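Side-chain contacts in glutathione S-transferase (Ceriporiopsis subvermispora, PDB 6J3E), which binds glutathione and, as a serine-type glutathione S-transferase, probably catalyses its conjugation to electrophilic substrates: residues Y8-N13 with P46-V51; R28-F33 with R91-T96; S50-I55 with L71-D76; A186-A191 with L197-D202; I209-W214 with G238-Q243. All coordinates share one frame; numbering follows the deposited sequence.

Contact 1 (Y8-N13 with P46-V51); sequences YDIPGN and PDIASV
Ile10 and Ile48, with Tyr8 and Val51 beside them, carry a wholly apolar interface: no hydrogen bond passes between residues 8-13 and 46-51. The two isoleucines cross at about a right angle. The CD1 methyl of Ile48 sits 3.7 Å from Ile10 CD1 and 4.0 Å from Ile10 CG1, touching the end of the Ile10 side chain at two carbons. In Ile10 the CG1 branch lies beside the backbone N (chi1 -61°) and then runs on extended, which brings CD1 nearer to the helix although CB does not point at it. In the second pair, Val51 brings its CG1 methyl obliquely to the CD2-CE2 bond of the Tyr8 ring, 4.1 Å from each atom.

These contacts belong to the thioredoxin-like N-terminal domain, where helix 48-55 packs against one face of the mixed sheet, at strand 5-9. Ile10 comes just after that strand, about 4 Å, side chain to side chain, from Leu71 of the glutathione site, so this packing adjoins a residue of that site.

The polar interactions lie within each segment or lead outward. Asp9 takes no part in the packing and receives the Ile10 N-H on OD1 at 2.7 Å, a bent bond (137°) meeting the anti side and lying out of the carboxylate plane. Its OD1 also meets Thr24 OG1, while OD2 forms a salt bridge with Arg28. On the other segment, Val51 N donates to Asp47 O at 2.8 Å, and the Asp47 carboxylate reaches Arg142 in a salt bridge.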
# COMPACT_ATOMS: atom_id res chain seq x y z
N TYR A 8 21.07 13.92 -11.39
CA TYR A 8 22.05 12.84 -11.42
C TYR A 8 21.36 11.52 -11.72
O TYR A 8 20.35 11.17 -11.10
CB TYR A 8 22.82 12.79 -10.10
CG TYR A 8 23.58 14.08 -9.85
CD1 TYR A 8 22.93 15.22 -9.36
CD2 TYR A 8 24.94 14.19 -10.12
CE1 TYR A 8 23.61 16.42 -9.14
CE2 TYR A 8 25.63 15.38 -9.89
CZ TYR A 8 24.97 16.49 -9.41
OH TYR A 8 25.65 17.65 -9.19
N ASP A 9 21.93 10.78 -12.67
CA ASP A 9 21.31 9.61 -13.27
C ASP A 9 22.41 8.61 -13.57
O ASP A 9 23.59 8.96 -13.63
CB ASP A 9 20.53 10.02 -14.54
CG ASP A 9 19.50 8.99 -15.00
OD1 ASP A 9 19.43 7.87 -14.44
OD2 ASP A 9 18.78 9.31 -15.96
N ILE A 10 22.01 7.35 -13.73
CA ILE A 10 22.92 6.23 -13.97
C ILE A 10 22.86 5.88 -15.45
O ILE A 10 21.79 5.50 -15.94
CB ILE A 10 22.52 5.01 -13.12
CG1 ILE A 10 22.58 5.32 -11.63
CG2 ILE A 10 23.39 3.81 -13.46
CD1 ILE A 10 21.92 4.24 -10.76
N PRO A 11 23.97 5.96 -16.18
CA PRO A 11 23.93 5.62 -17.61
C PRO A 11 23.79 4.12 -17.84
O PRO A 11 24.24 3.30 -17.04
CB PRO A 11 25.28 6.12 -18.13
CG PRO A 11 26.19 5.87 -16.95
CD PRO A 11 25.35 6.18 -15.71
N GLY A 12 23.16 3.77 -18.96
CA GLY A 12 23.03 2.38 -19.35
C GLY A 12 23.01 2.28 -20.86
O GLY A 12 22.93 3.29 -21.56
N ASN A 13 23.07 1.05 -21.35
CA ASN A 13 23.21 0.83 -22.78
C ASN A 13 21.94 0.32 -23.46
O ASN A 13 21.96 0.11 -24.68
CB ASN A 13 24.39 -0.11 -23.05
CG ASN A 13 25.72 0.60 -22.87
OD1 ASN A 13 26.18 1.28 -23.78
ND2 ASN A 13 26.29 0.50 -21.68
N PRO A 46 29.25 2.60 -8.79
CA PRO A 46 30.20 2.61 -7.66
C PRO A 46 30.61 4.01 -7.20
O PRO A 46 31.15 4.14 -6.10
CB PRO A 46 31.40 1.81 -8.21
CG PRO A 46 31.31 1.97 -9.69
CD PRO A 46 29.87 2.12 -10.04
N ASP A 47 30.34 5.05 -7.99
CA ASP A 47 30.64 6.42 -7.61
C ASP A 47 29.47 7.11 -6.93
O ASP A 47 29.61 8.27 -6.53
CB ASP A 47 31.04 7.27 -8.83
CG ASP A 47 32.04 6.57 -9.73
OD1 ASP A 47 32.90 5.82 -9.22
OD2 ASP A 47 31.95 6.77 -10.97
N ILE A 48 28.33 6.44 -6.80
CA ILE A 48 27.12 7.13 -6.36
C ILE A 48 27.33 7.70 -4.96
O ILE A 48 27.07 8.88 -4.70
CB ILE A 48 25.91 6.19 -6.42
CG1 ILE A 48 25.49 5.96 -7.87
CG2 ILE A 48 24.75 6.76 -5.65
CD1 ILE A 48 24.38 4.93 -8.04
N ALA A 49 27.82 6.87 -4.04
CA ALA A 49 28.11 7.33 -2.69
C ALA A 49 29.05 8.53 -2.73
O ALA A 49 28.76 9.59 -2.16
CB ALA A 49 28.71 6.18 -1.88
N SER A 50 30.15 8.39 -3.48
CA SER A 50 31.16 9.43 -3.54
C SER A 50 30.59 10.75 -4.06
O SER A 50 30.91 11.82 -3.54
CB SER A 50 32.31 8.96 -4.43
OG SER A 50 33.41 9.83 -4.29
N VAL A 51 29.73 10.69 -5.07
CA VAL A 51 29.16 11.93 -5.60
C VAL A 51 28.17 12.51 -4.61
O VAL A 51 28.05 13.74 -4.48
CB VAL A 51 28.51 11.67 -6.96
CG1 VAL A 51 27.50 12.78 -7.29
CG2 VAL A 51 29.57 11.54 -8.05

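Contact 2 (R28-F33 with R91-T96); sequences RYTLNF and RYLDKT
Leu31 and Leu93 join the two helices, 22-34 and 86-96, that pack together on one face of the thioredoxin-like sheet of the N-terminal domain. The contact turns on a single methyl. CD1 of Leu93 approaches Leu31 CD2 to 3.5 Å, with Leu31 CG behind it at 4.1 Å, and the two leucine side chains cross at about a right angle. The same CD1 also lies 4.1 Å from Thr30 CG2.

Thr30 is divided between two tasks by its first torsion (chi1 -53°). The methyl is set opposite the backbone N and faces Leu93, whereas OG1 lies beside that N and is hydrogen-bonded to the carbonyl O of Lys26, a glutathione-binding residue one turn earlier. Its hydroxyl is thus satisfied inside its own helix, and only carbon is offered to the leucine. A salt bridge from Asp94 to Lys34 joins the same pair of helices, and Arg91 is paired with Asp109.

The end of helix 86-96 has a polar detail of its own. Tyr92 O accepts twice from Thr96: from the backbone N at 2.8 Å and from the hydroxyl OG1 at 3.1 Å, the latter tilted 32° from the carbonyl plane. Thr96 OG1 also lies over one face of the Tyr92 ring, 3.0 Å above its plane and displaced toward the rim.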
# COMPACT_ATOMS: atom_id res chain seq x y z
N ARG A 28 12.87 11.84 -13.74
CA ARG A 28 12.91 12.40 -15.09
C ARG A 28 11.50 12.71 -15.59
O ARG A 28 11.22 13.82 -16.05
CB ARG A 28 13.64 11.45 -16.04
CG ARG A 28 13.83 12.02 -17.45
CD ARG A 28 14.64 11.11 -18.37
NE ARG A 28 16.02 10.93 -17.92
CZ ARG A 28 17.01 11.80 -18.14
NH1 ARG A 28 16.79 12.94 -18.79
NH2 ARG A 28 18.23 11.54 -17.70
N TYR A 29 10.60 11.72 -15.50
CA TYR A 29 9.21 11.97 -15.86
C TYR A 29 8.68 13.21 -15.14
O TYR A 29 8.07 14.09 -15.77
CB TYR A 29 8.35 10.75 -15.51
CG TYR A 29 8.18 9.72 -16.62
CD1 TYR A 29 7.86 10.10 -17.92
CD2 TYR A 29 8.32 8.36 -16.35
CE1 TYR A 29 7.68 9.15 -18.93
CE2 TYR A 29 8.15 7.42 -17.35
CZ TYR A 29 7.83 7.81 -18.64
OH TYR A 29 7.67 6.85 -19.63
N THR A 30 8.96 13.33 -13.84
CA THR A 30 8.41 14.44 -13.06
C THR A 30 8.96 15.79 -13.55
O THR A 30 8.19 16.75 -13.71
CB THR A 30 8.69 14.23 -11.57
OG1 THR A 30 8.21 12.93 -11.18
CG2 THR A 30 7.96 15.27 -10.72
N LEU A 31 10.26 15.87 -13.83
CA LEU A 31 10.83 17.12 -14.34
C LEU A 31 10.32 17.45 -15.75
O LEU A 31 10.13 18.62 -16.08
CB LEU A 31 12.36 17.06 -14.32
CG LEU A 31 13.04 17.04 -12.95
CD1 LEU A 31 14.45 16.53 -13.10
CD2 LEU A 31 13.07 18.42 -12.32
N ASN A 32 10.08 16.43 -16.58
CA ASN A 32 9.52 16.65 -17.91
C ASN A 32 8.06 17.10 -17.84
O ASN A 32 7.65 18.01 -18.57
CB ASN A 32 9.65 15.38 -18.76
CG ASN A 32 11.09 15.05 -19.13
OD1 ASN A 32 12.01 15.85 -18.88
ND2 ASN A 32 11.30 13.90 -19.76
N PHE A 33 7.27 16.49 -16.96
CA PHE A 33 5.85 16.84 -16.88
C PHE A 33 5.65 18.18 -16.20
O PHE A 33 4.73 18.92 -16.56
CB PHE A 33 5.09 15.75 -16.12
CG PHE A 33 3.67 16.12 -15.77
CD1 PHE A 33 2.64 15.94 -16.69
CD2 PHE A 33 3.37 16.64 -14.52
CE1 PHE A 33 1.34 16.27 -16.38
CE2 PHE A 33 2.08 16.98 -14.19
CZ PHE A 33 1.05 16.79 -15.13
N ARG A 91 7.92 16.06 -4.11
CA ARG A 91 7.34 17.02 -3.17
C ARG A 91 8.10 18.32 -3.19
O ARG A 91 7.49 19.40 -3.14
CB ARG A 91 7.32 16.45 -1.75
CG ARG A 91 6.44 15.21 -1.63
CD ARG A 91 6.42 14.67 -0.22
NE ARG A 91 5.33 13.73 -0.02
CZ ARG A 91 5.37 12.47 -0.41
NH1 ARG A 91 4.32 11.68 -0.17
NH2 ARG A 91 6.46 11.97 -1.04
N TYR A 92 9.43 18.25 -3.25
CA TYR A 92 10.22 19.46 -3.34
C TYR A 92 9.87 20.24 -4.59
O TYR A 92 9.73 21.46 -4.55
CB TYR A 92 11.70 19.12 -3.33
CG TYR A 92 12.54 20.30 -3.73
CD1 TYR A 92 12.95 21.23 -2.78
CD2 TYR A 92 12.89 20.50 -5.07
CE1 TYR A 92 13.72 22.32 -3.14
CE2 TYR A 92 13.65 21.59 -5.44
CZ TYR A 92 14.06 22.49 -4.47
OH TYR A 92 14.80 23.57 -4.85
N LEU A 93 9.75 19.55 -5.72
CA LEU A 93 9.40 20.25 -6.95
C LEU A 93 8.01 20.89 -6.86
O LEU A 93 7.81 22.02 -7.35
CB LEU A 93 9.48 19.29 -8.13
CG LEU A 93 10.90 18.78 -8.36
CD1 LEU A 93 10.96 17.84 -9.54
CD2 LEU A 93 11.84 19.97 -8.52
N ASP A 94 7.03 20.19 -6.25
CA ASP A 94 5.72 20.78 -5.99
C ASP A 94 5.85 22.09 -5.21
O ASP A 94 5.25 23.10 -5.56
CB ASP A 94 4.82 19.82 -5.19
CG ASP A 94 3.96 18.90 -6.06
OD1 ASP A 94 4.08 18.92 -7.30
OD2 ASP A 94 3.17 18.11 -5.46
N LYS A 95 6.65 22.06 -4.15
CA LYS A 95 6.68 23.14 -3.17
C LYS A 95 7.57 24.29 -3.61
O LYS A 95 7.34 25.44 -3.23
CB LYS A 95 7.10 22.57 -1.81
CG LYS A 95 7.92 23.51 -0.95
CD LYS A 95 8.92 22.75 -0.10
CE LYS A 95 9.99 23.68 0.48
NZ LYS A 95 11.15 22.91 1.02
N THR A 96 8.57 24.02 -4.44
CA THR A 96 9.47 25.09 -4.85
C THR A 96 9.02 25.76 -6.14
O THR A 96 9.30 26.95 -6.34
CB THR A 96 10.89 24.52 -4.96
OG1 THR A 96 11.28 24.00 -3.68
CG2 THR A 96 11.91 25.57 -5.39

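Contact 3 (S50-I55 with L71-D76); sequences SVCKEI and LPVIHD
Val73 receives two side chains of helix 48-55, one on each of its methyls. Ile55 meets it tip to tip, CD1 to Val73 CG1 at 4.0 Å. The rotamers explain the meeting: Ile55 holds CG1 in the crowded position between its backbone N and carbonyl carbon (chi1 59°), then extends, sending CD1 straight at the strand. Val73, for its part, turns CG1 opposite its own N (chi1 173°). Its second methyl, CG2, is thereby left for the Cys52 sulfur, a looser contact of 4.4 Å from SG to CG2.

In the thioredoxin fold a cis-proline precedes this inner antiparallel strand, and here the peptide bond between Leu71 and Pro72 is cis. Leu71 binds glutathione, so the strand packed against the helix follows directly on the loop that carries this glutathione-binding residue. The neighbouring residue, Ile74, points to the other side of the sheet and meets Tyr92 and Leu93 of helix 86-96.

Near the helix end the packing gives way to polar contacts outside the two segments. Thr82 OG1 is hydrogen-bonded to both Ile55 O and His75 ND1, linking the last turn of the helix to strand 73-76 through the edge strand 81-84.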
# COMPACT_ATOMS: atom_id res chain seq x y z
N SER A 50 30.15 8.39 -3.48
CA SER A 50 31.16 9.43 -3.54
C SER A 50 30.59 10.75 -4.06
O SER A 50 30.91 11.82 -3.54
CB SER A 50 32.31 8.96 -4.43
OG SER A 50 33.41 9.83 -4.29
N VAL A 51 29.73 10.69 -5.07
CA VAL A 51 29.16 11.93 -5.60
C VAL A 51 28.17 12.51 -4.61
O VAL A 51 28.05 13.74 -4.48
CB VAL A 51 28.51 11.67 -6.96
CG1 VAL A 51 27.50 12.78 -7.29
CG2 VAL A 51 29.57 11.54 -8.05
N CYS A 52 27.42 11.66 -3.90
CA CYS A 52 26.43 12.19 -2.97
C CYS A 52 27.11 12.98 -1.86
O CYS A 52 26.60 14.02 -1.42
CB CYS A 52 25.61 11.07 -2.36
SG CYS A 52 24.40 10.34 -3.47
N LYS A 53 28.25 12.50 -1.38
CA LYS A 53 28.94 13.22 -0.32
C LYS A 53 29.42 14.57 -0.83
O LYS A 53 29.28 15.58 -0.13
CB LYS A 53 30.09 12.37 0.21
CG LYS A 53 29.60 11.11 0.87
CD LYS A 53 30.44 10.73 2.05
CE LYS A 53 29.85 9.52 2.75
NZ LYS A 53 28.58 9.87 3.45
N GLU A 54 29.93 14.62 -2.06
CA GLU A 54 30.41 15.89 -2.60
C GLU A 54 29.32 16.94 -2.64
O GLU A 54 29.56 18.11 -2.31
CB GLU A 54 30.99 15.69 -4.01
CG GLU A 54 32.21 14.75 -4.06
CD GLU A 54 33.01 14.88 -5.36
OE1 GLU A 54 34.17 14.40 -5.39
OE2 GLU A 54 32.48 15.46 -6.34
N ILE A 55 28.10 16.55 -3.02
CA ILE A 55 27.00 17.49 -3.20
C ILE A 55 26.10 17.57 -1.98
O ILE A 55 25.14 18.36 -1.98
CB ILE A 55 26.19 17.15 -4.46
CG1 ILE A 55 25.63 15.74 -4.36
CG2 ILE A 55 27.06 17.25 -5.71
CD1 ILE A 55 24.75 15.40 -5.54
N LEU A 71 20.51 7.03 -6.41
CA LEU A 71 19.95 8.02 -7.31
C LEU A 71 18.50 7.63 -7.56
O LEU A 71 18.12 6.48 -7.33
CB LEU A 71 20.76 8.07 -8.61
CG LEU A 71 22.22 8.40 -8.32
CD1 LEU A 71 22.98 8.63 -9.62
CD2 LEU A 71 22.27 9.63 -7.39
N PRO A 72 17.66 8.58 -8.03
CA PRO A 72 17.93 9.96 -8.44
C PRO A 72 18.31 10.92 -7.31
O PRO A 72 17.87 10.74 -6.17
CB PRO A 72 16.60 10.39 -9.05
CG PRO A 72 15.58 9.59 -8.31
CD PRO A 72 16.23 8.25 -8.13
N VAL A 73 19.11 11.92 -7.64
CA VAL A 73 19.31 13.09 -6.79
C VAL A 73 19.27 14.33 -7.67
O VAL A 73 19.72 14.29 -8.82
CB VAL A 73 20.64 13.00 -6.01
CG1 VAL A 73 20.90 14.28 -5.26
CG2 VAL A 73 20.59 11.85 -5.03
N ILE A 74 18.71 15.42 -7.16
CA ILE A 74 18.80 16.69 -7.87
C ILE A 74 19.46 17.72 -6.97
O ILE A 74 19.31 17.70 -5.75
CB ILE A 74 17.43 17.21 -8.36
CG1 ILE A 74 16.48 17.45 -7.18
CG2 ILE A 74 16.84 16.28 -9.40
CD1 ILE A 74 15.28 18.29 -7.56
N HIS A 75 20.23 18.62 -7.60
CA HIS A 75 20.71 19.83 -6.94
C HIS A 75 20.16 21.05 -7.67
O HIS A 75 20.32 21.17 -8.90
CB HIS A 75 22.23 19.93 -6.87
CG HIS A 75 22.69 21.24 -6.32
ND1 HIS A 75 22.54 21.58 -4.99
CD2 HIS A 75 23.24 22.33 -6.93
CE1 HIS A 75 22.99 22.81 -4.80
NE2 HIS A 75 23.43 23.28 -5.96
N ASP A 76 19.52 21.94 -6.92
CA ASP A 76 18.84 23.11 -7.44
C ASP A 76 19.66 24.34 -7.07
O ASP A 76 19.53 24.85 -5.95
CB ASP A 76 17.42 23.22 -6.85
CG ASP A 76 16.59 24.30 -7.52
OD1 ASP A 76 17.10 24.91 -8.49
OD2 ASP A 76 15.43 24.53 -7.10

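Contact 4 (A186-A191 with L197-D202); sequences AKWLSA and LLFLGD
Leu189 lays a methyl on the Phe199 ring where the loop after helix 169-189 folds back against the helix end in the all-helical C-terminal domain. The two side chains cross at about a right angle. Leu189 CD2 stands 3.6 Å from the ring centroid and 15° off the ring normal, a CH-pi contact over one face, nearest to CD1 of Phe199 at 3.5 Å. With CG beside its backbone N, Leu189 directs its branches forward to the loop. The same CD2 also reaches the carbonyl carbon of Leu198, at 4.0 Å.

Trp188 comes from another direction: its CE3 meets Phe199 CZ at 4.2 Å, edge to edge, each atom lying near the plane of the other ring. Phe115 adds an edge-to-face neighbour, and Ala110 of the second subunit packs on both Leu189 and Phe199, so this corner is part of the dimer interface. Replacing Phe199 by an alanine removes the ring and would probably leave Leu189 CD2 without its partner and open a gap beside Trp188 and Phe115.

Phe199 sits in a type I beta turn running from Leu198 to Gly201. Phe199 N is hydrogen-bonded to Asp208 OD1, and the turn is closed by Gly201 N donating to Leu198 O at 3.1 Å.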
# COMPACT_ATOMS: atom_id res chain seq x y z
N ALA A 186 -4.48 -2.70 -11.37
CA ALA A 186 -5.65 -2.55 -12.23
C ALA A 186 -6.93 -2.54 -11.41
O ALA A 186 -7.79 -1.67 -11.61
CB ALA A 186 -5.68 -3.65 -13.29
N LYS A 187 -7.05 -3.46 -10.46
CA LYS A 187 -8.24 -3.48 -9.60
C LYS A 187 -8.33 -2.21 -8.76
O LYS A 187 -9.42 -1.64 -8.61
CB LYS A 187 -8.24 -4.74 -8.74
CG LYS A 187 -8.95 -5.95 -9.39
CD LYS A 187 -10.24 -5.50 -10.15
CE LYS A 187 -11.43 -6.47 -10.00
NZ LYS A 187 -12.76 -5.78 -10.17
N TRP A 188 -7.19 -1.70 -8.24
CA TRP A 188 -7.23 -0.42 -7.54
C TRP A 188 -7.80 0.69 -8.42
O TRP A 188 -8.54 1.55 -7.93
CB TRP A 188 -5.85 -0.01 -7.07
CG TRP A 188 -5.19 -0.98 -6.20
CD1 TRP A 188 -5.77 -2.02 -5.55
CD2 TRP A 188 -3.80 -1.04 -5.90
NE1 TRP A 188 -4.82 -2.72 -4.85
CE2 TRP A 188 -3.60 -2.14 -5.05
CE3 TRP A 188 -2.70 -0.26 -6.26
CZ2 TRP A 188 -2.35 -2.48 -4.56
CZ3 TRP A 188 -1.45 -0.61 -5.78
CH2 TRP A 188 -1.29 -1.70 -4.93
N LEU A 189 -7.43 0.70 -9.70
CA LEU A 189 -7.79 1.77 -10.62
C LEU A 189 -9.22 1.68 -11.11
O LEU A 189 -9.68 2.63 -11.76
CB LEU A 189 -6.85 1.77 -11.83
CG LEU A 189 -5.52 2.36 -11.45
CD1 LEU A 189 -4.48 2.16 -12.57
CD2 LEU A 189 -5.72 3.85 -11.10
N SER A 190 -9.92 0.57 -10.82
CA SER A 190 -11.31 0.37 -11.19
C SER A 190 -12.16 -0.03 -9.98
O SER A 190 -13.25 -0.61 -10.16
CB SER A 190 -11.40 -0.69 -12.28
OG SER A 190 -10.94 -1.91 -11.75
N ALA A 191 -11.70 0.28 -8.77
CA ALA A 191 -12.34 -0.20 -7.55
C ALA A 191 -13.73 0.37 -7.31
O ALA A 191 -14.50 -0.23 -6.55
CB ALA A 191 -11.47 0.14 -6.34
N LEU A 197 -7.28 5.34 -15.97
CA LEU A 197 -5.87 5.19 -16.23
C LEU A 197 -5.02 5.99 -15.26
O LEU A 197 -3.86 5.62 -15.02
CB LEU A 197 -5.54 5.60 -17.66
CG LEU A 197 -5.87 4.47 -18.62
CD1 LEU A 197 -6.35 5.05 -19.91
CD2 LEU A 197 -4.64 3.60 -18.82
N LEU A 198 -5.56 7.06 -14.69
CA LEU A 198 -4.87 7.85 -13.69
C LEU A 198 -5.57 7.69 -12.35
O LEU A 198 -6.81 7.58 -12.28
CB LEU A 198 -4.85 9.32 -14.09
CG LEU A 198 -4.38 9.59 -15.51
CD1 LEU A 198 -4.20 11.09 -15.68
CD2 LEU A 198 -3.08 8.83 -15.82
N PHE A 199 -4.78 7.73 -11.29
CA PHE A 199 -5.32 7.49 -9.95
C PHE A 199 -6.37 8.53 -9.54
O PHE A 199 -7.40 8.16 -8.96
CB PHE A 199 -4.18 7.43 -8.93
CG PHE A 199 -3.70 6.05 -8.71
CD1 PHE A 199 -2.89 5.43 -9.66
CD2 PHE A 199 -4.11 5.33 -7.60
CE1 PHE A 199 -2.46 4.13 -9.49
CE2 PHE A 199 -3.69 4.03 -7.42
CZ PHE A 199 -2.86 3.42 -8.37
N LEU A 200 -6.11 9.82 -9.81
CA LEU A 200 -7.07 10.87 -9.46
C LEU A 200 -8.17 11.05 -10.50
O LEU A 200 -8.97 11.98 -10.36
CB LEU A 200 -6.38 12.23 -9.28
CG LEU A 200 -5.07 12.36 -8.51
CD1 LEU A 200 -4.55 13.79 -8.64
CD2 LEU A 200 -5.23 11.97 -7.05
N GLY A 201 -8.22 10.20 -11.52
CA GLY A 201 -9.23 10.28 -12.56
C GLY A 201 -8.76 10.98 -13.81
O GLY A 201 -8.32 10.35 -14.78
N ASP A 202 -8.85 12.31 -13.80
CA ASP A 202 -8.54 13.13 -14.97
C ASP A 202 -7.19 13.83 -14.88
O ASP A 202 -6.64 14.20 -15.92
CB ASP A 202 -9.64 14.17 -15.16
CG ASP A 202 -10.04 14.83 -13.85
OD1 ASP A 202 -9.55 14.36 -12.79
OD2 ASP A 202 -10.84 15.80 -13.86

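Contact 5 (I209-W214 with G238-Q243); sequences ITIVGW and GKWAKQ
Trp240 and Gln243, one turn apart on helix 235-247, receive Ile211 and Val212 of helix 206-222. Lys239 comes first along the chain and flanks the indole that follows it: its CB lies over the centre of one face of the Trp240 ring, 4.3 Å above the ring plane. Trp240 itself brings CE3 to 4.3 Å from Ile211 CG2, which approaches the indole obliquely, while its NE1 is hydrogen-bonded to Asp236.

Gln243 makes the closer contacts. Its chain leaves beside the backbone N (chi1 -72°) and runs extended, which carries the amide to helix 206-222. OE1 ends 3.6 Å from Ile211 CG2, the same methyl that touches Trp240, and lies in the plane of the indole at its edge. The other end of the amide is satisfied elsewhere, NE2 donating to Leu197 O. Nearer the backbone, Gln243 CB packs 3.9 Å from CG1 of Val212, and that methyl is equally close to Gln243 O.

The segment axes pass 10.3 Å apart and nearly perpendicular, at 101°, so the contact stays local to these four side chains. Around it in the C-terminal domain, Ile211 continues to Phe119 of helix 109-136 and Ile185 of helix 169-189, while Val212 also meets Tyr29 of helix 22-34 in the N-terminal domain.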
# COMPACT_ATOMS: atom_id res chain seq x y z
N ILE A 209 3.03 8.65 -12.24
CA ILE A 209 4.43 8.76 -12.64
C ILE A 209 5.20 7.57 -12.11
O ILE A 209 6.06 7.01 -12.79
CB ILE A 209 5.01 10.10 -12.17
CG1 ILE A 209 4.27 11.25 -12.84
CG2 ILE A 209 6.51 10.19 -12.45
CD1 ILE A 209 4.64 12.62 -12.32
N THR A 210 4.85 7.14 -10.89
CA THR A 210 5.52 5.98 -10.29
C THR A 210 5.39 4.75 -11.17
O THR A 210 6.36 4.01 -11.37
CB THR A 210 4.94 5.70 -8.91
OG1 THR A 210 5.19 6.81 -8.04
CG2 THR A 210 5.54 4.44 -8.32
N ILE A 211 4.20 4.52 -11.72
CA ILE A 211 3.97 3.31 -12.49
C ILE A 211 4.75 3.37 -13.80
O ILE A 211 5.46 2.42 -14.16
CB ILE A 211 2.46 3.11 -12.71
CG1 ILE A 211 1.77 2.99 -11.34
CG2 ILE A 211 2.19 1.88 -13.53
CD1 ILE A 211 0.27 2.96 -11.41
N VAL A 212 4.67 4.48 -14.52
CA VAL A 212 5.35 4.53 -15.81
C VAL A 212 6.86 4.53 -15.61
O VAL A 212 7.61 4.08 -16.49
CB VAL A 212 4.87 5.74 -16.64
CG1 VAL A 212 3.40 5.55 -17.04
CG2 VAL A 212 5.04 7.01 -15.85
N GLY A 213 7.33 5.03 -14.47
CA GLY A 213 8.74 4.90 -14.16
C GLY A 213 9.20 3.45 -14.22
O GLY A 213 10.16 3.11 -14.92
N TRP A 214 8.49 2.57 -13.51
CA TRP A 214 8.95 1.20 -13.45
C TRP A 214 8.62 0.46 -14.74
O TRP A 214 9.38 -0.41 -15.16
CB TRP A 214 8.36 0.50 -12.22
CG TRP A 214 8.95 1.01 -10.95
CD1 TRP A 214 8.60 2.16 -10.28
CD2 TRP A 214 10.02 0.43 -10.20
NE1 TRP A 214 9.39 2.32 -9.16
CE2 TRP A 214 10.27 1.27 -9.08
CE3 TRP A 214 10.80 -0.72 -10.35
CZ2 TRP A 214 11.27 1.00 -8.13
CZ3 TRP A 214 11.79 -1.00 -9.41
CH2 TRP A 214 12.01 -0.14 -8.31
N GLY A 238 -4.51 -4.03 -22.20
CA GLY A 238 -3.47 -3.09 -22.56
C GLY A 238 -3.28 -1.92 -21.63
O GLY A 238 -2.62 -0.94 -22.02
N LYS A 239 -3.81 -1.99 -20.40
CA LYS A 239 -3.83 -0.81 -19.54
C LYS A 239 -2.45 -0.17 -19.39
O LYS A 239 -2.32 1.06 -19.37
CB LYS A 239 -4.40 -1.14 -18.15
CG LYS A 239 -4.42 0.06 -17.20
CD LYS A 239 -5.03 -0.28 -15.85
CE LYS A 239 -6.54 -0.54 -15.96
NZ LYS A 239 -7.31 0.66 -16.38
N TRP A 240 -1.41 -0.99 -19.27
CA TRP A 240 -0.10 -0.43 -19.00
C TRP A 240 0.51 0.20 -20.24
O TRP A 240 1.17 1.25 -20.15
CB TRP A 240 0.80 -1.52 -18.42
CG TRP A 240 0.03 -2.30 -17.39
CD1 TRP A 240 -0.25 -3.64 -17.41
CD2 TRP A 240 -0.61 -1.77 -16.22
NE1 TRP A 240 -0.99 -3.98 -16.29
CE2 TRP A 240 -1.22 -2.85 -15.56
CE3 TRP A 240 -0.68 -0.49 -15.65
CZ2 TRP A 240 -1.93 -2.68 -14.36
CZ3 TRP A 240 -1.39 -0.32 -14.47
CH2 TRP A 240 -2.01 -1.40 -13.83
N ALA A 241 0.26 -0.40 -21.41
CA ALA A 241 0.67 0.22 -22.65
C ALA A 241 0.05 1.59 -22.80
O ALA A 241 0.72 2.55 -23.20
CB ALA A 241 0.31 -0.68 -23.84
N LYS A 242 -1.22 1.71 -22.41
CA LYS A 242 -1.92 2.98 -22.56
C LYS A 242 -1.33 4.06 -21.67
O LYS A 242 -1.16 5.21 -22.10
CB LYS A 242 -3.41 2.78 -22.28
CG LYS A 242 -4.02 1.75 -23.23
CD LYS A 242 -5.46 1.42 -22.92
CE LYS A 242 -5.98 0.34 -23.87
NZ LYS A 242 -7.30 -0.21 -23.44
N GLN A 243 -0.96 3.72 -20.43
CA GLN A 243 -0.29 4.71 -19.60
C GLN A 243 1.02 5.15 -20.23
O GLN A 243 1.35 6.34 -20.21
CB GLN A 243 -0.04 4.17 -18.21
CG GLN A 243 -1.31 4.09 -17.44
CD GLN A 243 -1.13 3.36 -16.16
OE1 GLN A 243 -0.32 2.44 -16.07
NE2 GLN A 243 -1.90 3.73 -15.14

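Contacts 1 and 3 lie about 10 Å apart, centre to centre, and share helix 48-55 on one face of the sheet, against strands 5-9 and 73-76. Contact 2 lies on the opposite face; along the chain, contact 3 is nested within its span, and the two meet through Tyr92 and Asp76. All three belong to the N-terminal thioredoxin-like domain, which carries most of the glutathione-binding residues. Contacts 4 and 5, about 12 Å apart centre to centre, follow later in the helical domain and touch through Leu197 and Gln243. The domains meet where Tyr29 and Thr30 of contact 2 pack on helix 206-222, whereas contact 4, about 34 Å from contact 1 centre to centre, borders the second subunit.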